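Local coordinates for acyltransferase (Actinoplanes teichomyceticus, PDB 4Q38), which transfers long fatty acyl chains from acyl-coenzyme A to the amino sugar of teicoplanin-type glycopeptide antibiotics, at residues G192-S197 with K222-S227; E71-A76 with F125-F130; D288-I293 with G325-M330; A33-L38 with W87-R92. All coordinates share one frame; numbering follows the deposited sequence. Where two conformers were deposited one is given.

Contact 1 (G192-S197 with K222-S227); sequences GRLQFS and KAYDES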
# COMPACT_ATOMS: atom_id res chain seq x y z
N GLY A 192 -10.17 -6.45 10.24
CA GLY A 192 -9.85 -6.00 11.60
C GLY A 192 -8.50 -5.30 11.60
O GLY A 192 -8.27 -4.44 10.75
N ARG A 193 -7.63 -5.66 12.55
CA ARG A 193 -6.33 -4.97 12.69
C ARG A 193 -5.37 -5.30 11.54
O ARG A 193 -4.56 -4.46 11.14
CB ARG A 193 -5.68 -5.30 14.05
CG ARG A 193 -4.43 -4.47 14.38
CD ARG A 193 -4.78 -2.99 14.41
NE ARG A 193 -3.62 -2.08 14.44
CZ ARG A 193 -2.89 -1.73 13.38
NH1 ARG A 193 -3.13 -2.24 12.17
NH2 ARG A 193 -1.89 -0.87 13.54
N LEU A 194 -5.47 -6.52 11.01
CA LEU A 194 -4.57 -6.98 9.95
C LEU A 194 -5.24 -7.00 8.58
O LEU A 194 -6.46 -7.12 8.48
CB LEU A 194 -4.10 -8.40 10.25
CG LEU A 194 -3.51 -8.69 11.62
CD1 LEU A 194 -3.21 -10.18 11.67
CD2 LEU A 194 -2.25 -7.85 11.83
N GLN A 195 -4.41 -6.91 7.54
CA GLN A 195 -4.83 -7.15 6.17
C GLN A 195 -4.30 -8.48 5.67
O GLN A 195 -3.25 -8.96 6.14
CB GLN A 195 -4.24 -6.08 5.25
CG GLN A 195 -4.73 -4.67 5.48
CD GLN A 195 -3.72 -3.67 4.96
OE1 GLN A 195 -2.51 -3.92 5.04
NE2 GLN A 195 -4.20 -2.56 4.40
N PHE A 196 -5.01 -9.07 4.72
CA PHE A 196 -4.60 -10.32 4.08
C PHE A 196 -4.71 -10.19 2.57
O PHE A 196 -5.73 -9.73 2.06
CB PHE A 196 -5.46 -11.50 4.55
CG PHE A 196 -5.32 -11.79 6.02
CD1 PHE A 196 -4.32 -12.63 6.49
CD2 PHE A 196 -6.18 -11.20 6.95
CE1 PHE A 196 -4.16 -12.88 7.85
CE2 PHE A 196 -6.04 -11.45 8.31
CZ PHE A 196 -5.03 -12.28 8.76
N SER A 197 -3.66 -10.61 1.87
CA SER A 197 -3.67 -10.62 0.41
C SER A 197 -3.68 -12.05 -0.14
O SER A 197 -3.02 -12.94 0.40
CB SER A 197 -2.44 -9.90 -0.15
OG SER A 197 -1.27 -10.47 0.41
N LYS A 222 -5.14 -9.51 21.32
CA LYS A 222 -6.54 -9.87 21.05
C LYS A 222 -7.02 -9.40 19.68
O LYS A 222 -7.84 -10.06 19.07
CB LYS A 222 -7.50 -9.32 22.11
CG LYS A 222 -7.68 -10.23 23.32
CD LYS A 222 -7.17 -9.56 24.58
CE LYS A 222 -8.10 -9.81 25.76
NZ LYS A 222 -8.16 -11.24 26.16
N ALA A 223 -6.53 -8.25 19.22
CA ALA A 223 -6.90 -7.74 17.90
C ALA A 223 -6.22 -8.57 16.81
O ALA A 223 -6.84 -8.94 15.80
CB ALA A 223 -6.53 -6.28 17.78
N TYR A 224 -4.94 -8.86 17.01
CA TYR A 224 -4.19 -9.75 16.10
C TYR A 224 -4.87 -11.13 15.98
O TYR A 224 -5.06 -11.64 14.87
CB TYR A 224 -2.74 -9.87 16.60
CG TYR A 224 -1.91 -10.99 15.96
CD1 TYR A 224 -1.15 -10.76 14.82
CD2 TYR A 224 -1.86 -12.25 16.54
CE1 TYR A 224 -0.38 -11.78 14.25
CE2 TYR A 224 -1.10 -13.27 15.98
CZ TYR A 224 -0.37 -13.03 14.84
OH TYR A 224 0.38 -14.08 14.31
N ASP A 225 -5.24 -11.70 17.13
CA ASP A 225 -5.85 -13.03 17.16
C ASP A 225 -7.21 -13.07 16.46
O ASP A 225 -7.53 -14.04 15.77
CB ASP A 225 -5.95 -13.54 18.59
CG ASP A 225 -4.62 -14.02 19.14
OD1 ASP A 225 -3.79 -14.53 18.35
OD2 ASP A 225 -4.40 -13.90 20.36
N GLU A 226 -8.00 -12.01 16.65
CA GLU A 226 -9.29 -11.88 15.99
C GLU A 226 -9.12 -11.85 14.48
O GLU A 226 -9.84 -12.53 13.75
CB GLU A 226 -10.05 -10.62 16.46
CG GLU A 226 -10.78 -10.84 17.77
CD GLU A 226 -11.75 -11.99 17.69
OE1 GLU A 226 -12.69 -11.92 16.85
OE2 GLU A 226 -11.57 -12.96 18.45
N SER A 227 -8.16 -11.06 14.01
CA SER A 227 -7.88 -10.99 12.58
C SER A 227 -7.47 -12.35 12.02
O SER A 227 -7.99 -12.76 10.99
CB SER A 227 -6.77 -10.00 12.28
OG SER A 227 -7.26 -8.69 12.19
O HOH W 1 -8.86 -7.36 14.70
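Ser227 OG and Leu194 CG each stand anti to their own carbonyl carbon (chi1 -83° and -51°), and the two side chains meet there. The contact belongs to the GNAT-like domain. It joins the residues around Leu194 to helix 221-238, the helix of the beta-alpha-beta crossover between the parallel strands 206-211 and 246-251.

Leu194 N donates a nearly straight hydrogen bond to Ser227 OG, 3.1 Å long with an N-H...O angle of 167°. The same hydroxyl donates to the backbone oxygen of Leu191. One side chain on the helix thus holds the backbone at Leu191, the end of strand 188-191, and at Leu194. Leu194 CG lies 3.6 Å from Ser227 CB. Leu194 CD1 reaches on to Tyr224 CD1 at 3.8 Å, where the two side chains cross obliquely. Phe196, further along the strand, brings CE2 to 3.6 Å from Ser227 O.

The side chain of Arg193 touches the helix through CB, 3.9 Å from Ala223 CB. The rest of the chain leads away. NH1 and NH2 donate to the backbone oxygens of Pro213 and Gly217, and the side chain touches the bound coenzyme A. Leu194 also packs on Val212 and Leu219, both coenzyme A-binding residues. The contact therefore borders the cofactor site, and the side chain of Tyr224 is about 4 Å from the bound decanoyl-glucosamine. A water bridges the two backbones: it accepts from Arg193 N at 3.0 Å and donates to Ala223 O at 2.8 Å.

Contact 2 (E71-A76 with F125-F130); sequences EEIVAA and FHVYVF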
# COMPACT_ATOMS: atom_id res chain seq x y z
N GLU A 71 -9.97 18.50 0.63
CA GLU A 71 -10.27 19.83 0.07
C GLU A 71 -9.37 20.11 -1.12
O GLU A 71 -9.85 20.51 -2.18
CB GLU A 71 -10.01 20.93 1.10
CG GLU A 71 -11.08 21.11 2.15
CD GLU A 71 -10.66 22.12 3.21
OE1 GLU A 71 -10.54 23.32 2.87
OE2 GLU A 71 -10.45 21.71 4.37
N GLU A 72 -8.07 19.90 -0.92
CA GLU A 72 -7.08 20.16 -1.95
C GLU A 72 -7.26 19.25 -3.16
O GLU A 72 -7.11 19.68 -4.32
CB GLU A 72 -5.66 20.04 -1.38
CG GLU A 72 -5.33 21.10 -0.34
CD GLU A 72 -3.93 20.96 0.25
OE1 GLU A 72 -3.20 20.01 -0.11
OE2 GLU A 72 -3.57 21.81 1.09
N ILE A 73 -7.58 17.98 -2.89
CA ILE A 73 -7.79 16.99 -3.95
C ILE A 73 -8.96 17.42 -4.84
O ILE A 73 -8.86 17.40 -6.07
CB ILE A 73 -8.03 15.58 -3.36
CG1 ILE A 73 -6.72 15.00 -2.80
CG2 ILE A 73 -8.62 14.65 -4.41
CD1 ILE A 73 -6.90 13.98 -1.69
N VAL A 74 -10.06 17.81 -4.22
CA VAL A 74 -11.26 18.22 -4.96
C VAL A 74 -10.96 19.49 -5.77
O VAL A 74 -11.34 19.59 -6.94
CB VAL A 74 -12.48 18.41 -4.03
CG1 VAL A 74 -13.66 19.02 -4.77
CG2 VAL A 74 -12.89 17.06 -3.42
N ALA A 75 -10.24 20.42 -5.15
CA ALA A 75 -9.92 21.70 -5.78
C ALA A 75 -9.07 21.53 -7.03
O ALA A 75 -9.28 22.20 -8.03
CB ALA A 75 -9.23 22.62 -4.78
N ALA A 76 -8.12 20.60 -6.98
CA ALA A 76 -7.15 20.44 -8.06
C ALA A 76 -7.52 19.41 -9.12
O ALA A 76 -6.75 19.20 -10.06
CB ALA A 76 -5.78 20.13 -7.49
N PHE A 125 -2.11 12.72 -8.43
CA PHE A 125 -2.47 11.89 -9.59
C PHE A 125 -3.05 10.53 -9.20
O PHE A 125 -4.11 10.13 -9.68
CB PHE A 125 -1.27 11.70 -10.53
CG PHE A 125 -1.58 10.84 -11.73
CD1 PHE A 125 -2.28 11.36 -12.83
CD2 PHE A 125 -1.18 9.50 -11.76
CE1 PHE A 125 -2.58 10.55 -13.92
CE2 PHE A 125 -1.47 8.70 -12.86
CZ PHE A 125 -2.17 9.23 -13.94
N HIS A 126 -2.35 9.81 -8.35
CA HIS A 126 -2.75 8.44 -8.00
C HIS A 126 -3.91 8.38 -7.05
O HIS A 126 -4.57 7.34 -6.92
CB HIS A 126 -1.54 7.68 -7.49
CG HIS A 126 -0.52 7.45 -8.57
ND1 HIS A 126 -0.75 6.63 -9.61
CD2 HIS A 126 0.74 8.01 -8.77
CE1 HIS A 126 0.32 6.65 -10.44
NE2 HIS A 126 1.23 7.49 -9.92
N VAL A 127 -4.20 9.49 -6.39
CA VAL A 127 -5.47 9.60 -5.68
C VAL A 127 -6.63 9.62 -6.69
O VAL A 127 -7.67 8.96 -6.48
CB VAL A 127 -5.51 10.85 -4.78
CG1 VAL A 127 -6.87 10.99 -4.09
CG2 VAL A 127 -4.40 10.78 -3.74
N TYR A 128 -6.46 10.37 -7.79
CA TYR A 128 -7.49 10.40 -8.85
C TYR A 128 -7.65 9.03 -9.50
O TYR A 128 -8.77 8.60 -9.78
CB TYR A 128 -7.19 11.47 -9.92
CG TYR A 128 -7.10 12.86 -9.32
CD1 TYR A 128 -8.18 13.41 -8.64
CD2 TYR A 128 -5.92 13.59 -9.40
CE1 TYR A 128 -8.10 14.67 -8.06
CE2 TYR A 128 -5.82 14.85 -8.82
CZ TYR A 128 -6.91 15.37 -8.15
OH TYR A 128 -6.82 16.61 -7.57
N VAL A 129 -6.53 8.35 -9.73
CA VAL A 129 -6.57 6.95 -10.18
C VAL A 129 -7.42 6.12 -9.22
O VAL A 129 -8.31 5.39 -9.66
CB VAL A 129 -5.17 6.31 -10.29
CG1 VAL A 129 -5.29 4.83 -10.66
CG2 VAL A 129 -4.34 7.01 -11.35
N PHE A 130 -7.15 6.25 -7.91
CA PHE A 130 -7.86 5.47 -6.91
C PHE A 130 -9.36 5.79 -6.95
O PHE A 130 -10.19 4.88 -7.03
CB PHE A 130 -7.28 5.75 -5.50
CG PHE A 130 -7.69 4.75 -4.45
CD1 PHE A 130 -8.98 4.75 -3.90
CD2 PHE A 130 -6.76 3.82 -3.96
CE1 PHE A 130 -9.34 3.84 -2.91
CE2 PHE A 130 -7.12 2.91 -2.98
CZ PHE A 130 -8.40 2.92 -2.44
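Tyr128 reaches from helix 125-143 to Ile73 and Ala76 near the C-terminal end of helix 67-76. The short helical segments cross almost perpendicularly, at 86°. CB and CG of Tyr128 stay close to their own helix; CG is anti to the carbonyl carbon (chi1 -59°). The ring then runs outward. Tyr128 CE1 meets Ile73 CG2 at 3.7 Å, and the two side chains run past one another in opposite senses. Tyr128 CZ lies 3.5 Å from Ile73 O. At the tip, Tyr128 OH donates a hydrogen bond to Ile73 O, with an O...O distance of 2.7 Å. The hydroxyl lies in the carbonyl plane, on a lone pair, at a C=O...O angle of 129°. Ile73 O in turn sits at the edge of the phenol ring, near its plane. Ala76 CB packs 3.7 Å from Tyr128 OH.

Beside this bond Ile73 CD1 touches Val127 CG1 at 3.8 Å, the side chains crossing at about a right angle. Pro78, Tyr124 and Met174 pack around the pair of helices. The joint of these two helices in the N-terminal domain is thus mostly apolar, with one directional, uncharged bond that gives the buried phenol hydroxyl an acceptor.

Contact 3 (D288-I293 with G325-M330); sequences DGDSSI and GRHWHM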
# COMPACT_ATOMS: atom_id res chain seq x y z
N ASP A 288 20.38 -4.08 3.59
CA ASP A 288 19.14 -3.96 2.82
C ASP A 288 17.89 -3.64 3.65
O ASP A 288 16.95 -3.04 3.14
CB ASP A 288 18.88 -5.23 2.00
CG ASP A 288 19.93 -5.47 0.93
OD1 ASP A 288 20.84 -4.63 0.76
OD2 ASP A 288 19.85 -6.52 0.24
N GLY A 289 17.88 -4.05 4.92
CA GLY A 289 16.71 -3.89 5.78
C GLY A 289 16.63 -2.60 6.56
O GLY A 289 15.61 -2.29 7.18
N ASP A 290 17.71 -1.82 6.53
CA ASP A 290 17.77 -0.55 7.23
C ASP A 290 16.72 0.46 6.74
O ASP A 290 16.07 1.12 7.55
CB ASP A 290 19.18 0.05 7.12
CG ASP A 290 20.21 -0.71 7.94
OD1 ASP A 290 19.85 -1.62 8.72
OD2 ASP A 290 21.41 -0.39 7.81
N SER A 291 16.58 0.59 5.43
CA SER A 291 15.64 1.56 4.86
C SER A 291 14.18 1.22 5.23
O SER A 291 13.38 2.11 5.50
CB SER A 291 15.82 1.66 3.34
OG SER A 291 15.63 0.40 2.73
N SER A 292 13.86 -0.07 5.28
CA SER A 292 12.52 -0.52 5.63
C SER A 292 12.13 -0.10 7.05
O SER A 292 11.10 0.55 7.24
CB SER A 292 12.39 -2.03 5.47
OG SER A 292 11.07 -2.46 5.77
N ILE A 293 12.96 -0.45 8.05
CA ILE A 293 12.65 -0.10 9.44
C ILE A 293 12.63 1.42 9.63
O ILE A 293 11.83 1.95 10.40
CB ILE A 293 13.56 -0.84 10.47
CG1 ILE A 293 12.92 -0.82 11.87
CG2 ILE A 293 14.97 -0.25 10.51
CD1 ILE A 293 13.54 -1.81 12.85
N GLY A 325 26.96 0.57 14.43
CA GLY A 325 27.53 -0.02 13.23
C GLY A 325 26.83 -1.30 12.82
O GLY A 325 27.35 -2.07 12.01
N ARG A 326 25.64 -1.52 13.36
CA ARG A 326 24.90 -2.76 13.11
C ARG A 326 23.71 -2.53 12.16
O ARG A 326 23.35 -1.38 11.90
CB ARG A 326 24.48 -3.39 14.44
CG ARG A 326 25.66 -3.56 15.40
CD ARG A 326 25.21 -3.93 16.80
NE ARG A 326 24.61 -5.26 16.81
CZ ARG A 326 23.96 -5.77 17.85
NH1 ARG A 326 23.44 -6.99 17.76
NH2 ARG A 326 23.81 -5.06 18.96
N HIS A 327 23.13 -3.61 11.65
CA HIS A 327 22.10 -3.53 10.60
C HIS A 327 20.84 -4.29 10.93
O HIS A 327 20.88 -5.33 11.59
CB HIS A 327 22.65 -4.00 9.25
CG HIS A 327 23.81 -3.17 8.75
ND1 HIS A 327 25.04 -3.69 8.56
CD2 HIS A 327 23.90 -1.82 8.42
CE1 HIS A 327 25.88 -2.72 8.12
NE2 HIS A 327 25.18 -1.58 8.04
N TRP A 328 19.72 -3.75 10.45
CA TRP A 328 18.40 -4.35 10.62
C TRP A 328 18.05 -5.15 9.39
O TRP A 328 18.42 -4.77 8.28
CB TRP A 328 17.36 -3.27 10.85
CG TRP A 328 17.51 -2.52 12.15
CD1 TRP A 328 17.98 -1.22 12.34
CD2 TRP A 328 17.18 -2.99 13.50
NE1 TRP A 328 17.96 -0.87 13.67
CE2 TRP A 328 17.49 -1.89 14.42
CE3 TRP A 328 16.66 -4.18 14.02
CZ2 TRP A 328 17.29 -2.00 15.79
CZ3 TRP A 328 16.48 -4.28 15.40
CH2 TRP A 328 16.78 -3.22 16.27
N HIS A 329 17.33 -6.26 9.58
CA HIS A 329 17.01 -7.16 8.48
C HIS A 329 15.56 -7.50 8.42
O HIS A 329 14.93 -7.81 9.44
CB HIS A 329 17.82 -8.45 8.58
CG HIS A 329 19.28 -8.24 8.87
ND1 HIS A 329 20.09 -7.55 8.03
CD2 HIS A 329 20.08 -8.65 9.94
CE1 HIS A 329 21.34 -7.51 8.55
NE2 HIS A 329 21.33 -8.18 9.71
N MET A 330 15.00 -7.46 7.21
CA MET A 330 13.68 -8.01 6.97
C MET A 330 13.75 -9.51 7.15
O MET A 330 14.66 -10.15 6.63
CB MET A 330 13.21 -7.70 5.55
CG MET A 330 11.77 -8.11 5.28
SD MET A 330 11.29 -7.93 3.54
CE MET A 330 12.07 -9.38 2.82
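The N-terminal part of helix 290-298, beside the coenzyme A site, is held here against the loop that leads into strand 331-336. Asp290 meets both His327 and Trp328. Its CG lies anti to the carbonyl carbon (chi1 -71°), and the carboxylate divides its oxygens between the two residues. Trp328 N donates to Asp290 OD1, a short bond of 2.7 Å at an N-H...O angle of 165°. The N-H approaches OD1 almost in line with the CG-OD1 bond. Asp290 OD2 lies at the edge of the imidazole, near its plane and 2.9 Å from His327 CD2. On that ring, ND1 bonds to the backbone oxygen of Pro284.

In the GNAT-like domain this loop follows helix 313-323, which ends in a Schellman motif at Gly325. The loop runs so close to Gly289 that Gly289 CA lies 3.2 Å from Trp328 O. Gly289 CA is also just 4.3 Å from His329 CA, a backbone approach with no side chain between.

The CB of Trp328 points toward the helix segment, and its NE1 donates to Val318 O. Ile293 CG2 touches Trp328 CD1 at 3.7 Å. Ile293 CD1 sits over the face of the indole in a CH-pi contact, 4.1 Å from the centroid of the five-membered ring of Trp328 and 19° off its normal. The side chain of Ile293 also lies about 4 Å from that of Trp252, a coenzyme A-binding residue.

Contact 4 (A33-L38 with W87-R92); sequences AWLTEL and WWLLER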
# COMPACT_ATOMS: atom_id res chain seq x y z
N ALA A 33 8.75 2.71 -21.97
CA ALA A 33 8.22 1.35 -22.16
C ALA A 33 6.82 1.22 -21.56
O ALA A 33 5.91 0.69 -22.19
CB ALA A 33 9.17 0.32 -21.56
N TRP A 34 6.67 1.71 -20.33
CA TRP A 34 5.38 1.72 -19.64
C TRP A 34 4.35 2.49 -20.43
O TRP A 34 3.22 2.02 -20.63
CB TRP A 34 5.55 2.32 -18.24
CG TRP A 34 4.27 2.56 -17.47
CD1 TRP A 34 3.74 3.78 -17.06
CD2 TRP A 34 3.34 1.54 -16.96
NE1 TRP A 34 2.57 3.60 -16.37
CE2 TRP A 34 2.27 2.28 -16.27
CE3 TRP A 34 3.28 0.15 -17.01
CZ2 TRP A 34 1.20 1.64 -15.66
CZ3 TRP A 34 2.19 -0.49 -16.39
CH2 TRP A 34 1.18 0.24 -15.73
N LEU A 35 4.74 3.66 -20.90
CA LEU A 35 3.83 4.54 -21.63
C LEU A 35 3.43 3.97 -22.99
O LEU A 35 2.28 4.13 -23.42
CB LEU A 35 4.44 5.93 -21.77
CG LEU A 35 4.59 6.67 -20.43
CD1 LEU A 35 5.46 7.91 -20.58
CD2 LEU A 35 3.23 7.03 -19.86
N THR A 36 4.36 3.28 -23.64
CA THR A 36 4.05 2.53 -24.87
C THR A 36 3.03 1.44 -24.56
O THR A 36 2.04 1.27 -25.28
CB THR A 36 5.32 1.92 -25.49
OG1 THR A 36 6.22 2.98 -25.82
CG2 THR A 36 5.01 1.12 -26.75
N GLU A 37 3.26 0.71 -23.47
CA GLU A 37 2.33 -0.34 -23.06
C GLU A 37 0.94 0.25 -22.82
O GLU A 37 -0.05 -0.33 -23.25
CB GLU A 37 2.84 -1.08 -21.82
CG GLU A 37 2.02 -2.32 -21.47
CD GLU A 37 2.46 -3.00 -20.19
OE1 GLU A 37 3.54 -2.67 -19.66
OE2 GLU A 37 1.72 -3.88 -19.72
N LEU A 38 0.88 1.40 -22.15
CA LEU A 38 -0.41 2.05 -21.90
C LEU A 38 -1.04 2.57 -23.20
O LEU A 38 -2.27 2.56 -23.34
CB LEU A 38 -0.26 3.20 -20.89
CG LEU A 38 0.14 2.87 -19.45
CD1 LEU A 38 -0.09 4.07 -18.54
CD2 LEU A 38 -0.64 1.67 -18.92
N TRP A 87 -4.70 13.54 -18.28
CA TRP A 87 -5.94 12.78 -18.49
C TRP A 87 -5.70 11.52 -19.27
O TRP A 87 -6.24 10.46 -18.93
CB TRP A 87 -7.03 13.63 -19.14
CG TRP A 87 -8.40 13.06 -18.85
CD1 TRP A 87 -9.13 12.16 -19.63
CD2 TRP A 87 -9.23 13.30 -17.66
NE1 TRP A 87 -10.32 11.85 -19.03
CE2 TRP A 87 -10.45 12.49 -17.84
CE3 TRP A 87 -9.10 14.07 -16.51
CZ2 TRP A 87 -11.48 12.49 -16.91
CZ3 TRP A 87 -10.15 14.06 -15.57
CH2 TRP A 87 -11.30 13.28 -15.77
N TRP A 88 -4.89 11.62 -20.33
CA TRP A 88 -4.50 10.46 -21.14
C TRP A 88 -3.95 9.37 -20.26
O TRP A 88 -4.34 8.20 -20.37
CB TRP A 88 -3.44 10.89 -22.15
CG TRP A 88 -2.97 9.82 -23.12
CD1 TRP A 88 -3.45 9.58 -24.41
CD2 TRP A 88 -1.87 8.85 -22.93
NE1 TRP A 88 -2.77 8.55 -25.00
CE2 TRP A 88 -1.81 8.07 -24.17
CE3 TRP A 88 -0.98 8.56 -21.90
CZ2 TRP A 88 -0.88 7.04 -24.35
CZ3 TRP A 88 -0.06 7.52 -22.08
CH2 TRP A 88 -0.01 6.78 -23.28
N LEU A 89 -3.06 9.75 -19.35
CA LEU A 89 -2.40 8.83 -18.43
C LEU A 89 -3.33 8.27 -17.35
O LEU A 89 -3.24 7.09 -17.00
CB LEU A 89 -1.21 9.52 -17.78
CG LEU A 89 -0.25 8.63 -16.99
CD1 LEU A 89 0.42 7.63 -17.91
CD2 LEU A 89 0.76 9.49 -16.27
N LEU A 90 -4.22 9.11 -16.84
CA LEU A 90 -5.22 8.70 -15.86
C LEU A 90 -6.15 7.61 -16.38
O LEU A 90 -6.43 6.64 -15.67
CB LEU A 90 -6.04 9.92 -15.40
CG LEU A 90 -7.28 9.68 -14.54
CD1 LEU A 90 -6.90 9.14 -13.16
CD2 LEU A 90 -8.07 10.97 -14.43
N GLU A 91 -6.63 7.77 -17.61
CA GLU A 91 -7.50 6.78 -18.25
C GLU A 91 -6.83 5.43 -18.41
O GLU A 91 -7.41 4.40 -18.07
CB GLU A 91 -7.92 7.26 -19.64
CG GLU A 91 -8.87 8.44 -19.66
CD GLU A 91 -9.34 8.76 -21.06
OE1 GLU A 91 -8.49 9.02 -21.94
OE2 GLU A 91 -10.57 8.76 -21.27
N ARG A 92 -5.61 5.45 -18.95
CA ARG A 92 -4.86 4.23 -19.26
C ARG A 92 -4.31 3.54 -18.01
O ARG A 92 -4.25 2.31 -17.97
CB ARG A 92 -3.75 4.52 -20.27
CG ARG A 92 -4.30 4.64 -21.68
CD ARG A 92 -3.58 5.67 -22.52
NE ARG A 92 -4.34 5.94 -23.75
CZ ARG A 92 -5.32 6.84 -23.84
NH1 ARG A 92 -5.66 7.59 -22.80
NH2 ARG A 92 -5.97 7.00 -25.00
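Segments 33-38 and 87-92, of helices 32-41 and 84-98, cross at 71°, with their axes 10.7 Å apart at the closest. The backbones come nearest at Leu38 and Arg92, whose CA atoms are 5.6 Å apart. The interface is largely apolar. Leu89 sets CG anti to its backbone N (chi1 -170°), and its CD1 meets two leucines. Leu89 CD1 lies 3.5 Å from Leu35 CD2, a tight pair whose side chains cross at about a right angle. Leu89 CD1 is 3.7 Å from Leu38 CD1. Trp88 comes edge-on to the other backbone: its CH2 lies 3.5 Å from Leu35 O, which is near the indole plane.

Arg92 packs by its aliphatic part, with CG 3.3 Å from Leu38 O. Its CD lies over the centre of the Trp88 ring. The guanidinium bonds within its own helix, Arg92 NH1 to Trp88 O at 2.8 Å and, in a long salt bridge, to Glu91 OE1, while Leu38 O lies at its edge. These bonds help hold the chain across the indole face.

Helix 18-25 packs against Leu35, Trp88 and Leu89. Leu89 also touches Phe125 of helix 125-143.

In the fold
From the N terminus, contact 4 is the first to open, at helix 32-41. Contact 2 opens next, at helix 67-76. Contact 4 closes at helix 84-98, and contact 2 closes at helix 125-143. The two loops cross, each with 48 residues between its segments. They also touch in space: Phe125 and Val129 of contact 2 pack on Leu90 of contact 4. Together they link these four helices. Contacts 1 and 3 follow in series, both in the GNAT-like domain. Contact 1 closes over strand 206-211, near the first strands of the sheet. Contact 3 brings helix 290-298 to the loop before strand 331-336. Their centres lie about 25 Å apart; contact 1 touches coenzyme A, and contact 3 lies beside the coenzyme A-binding Trp252.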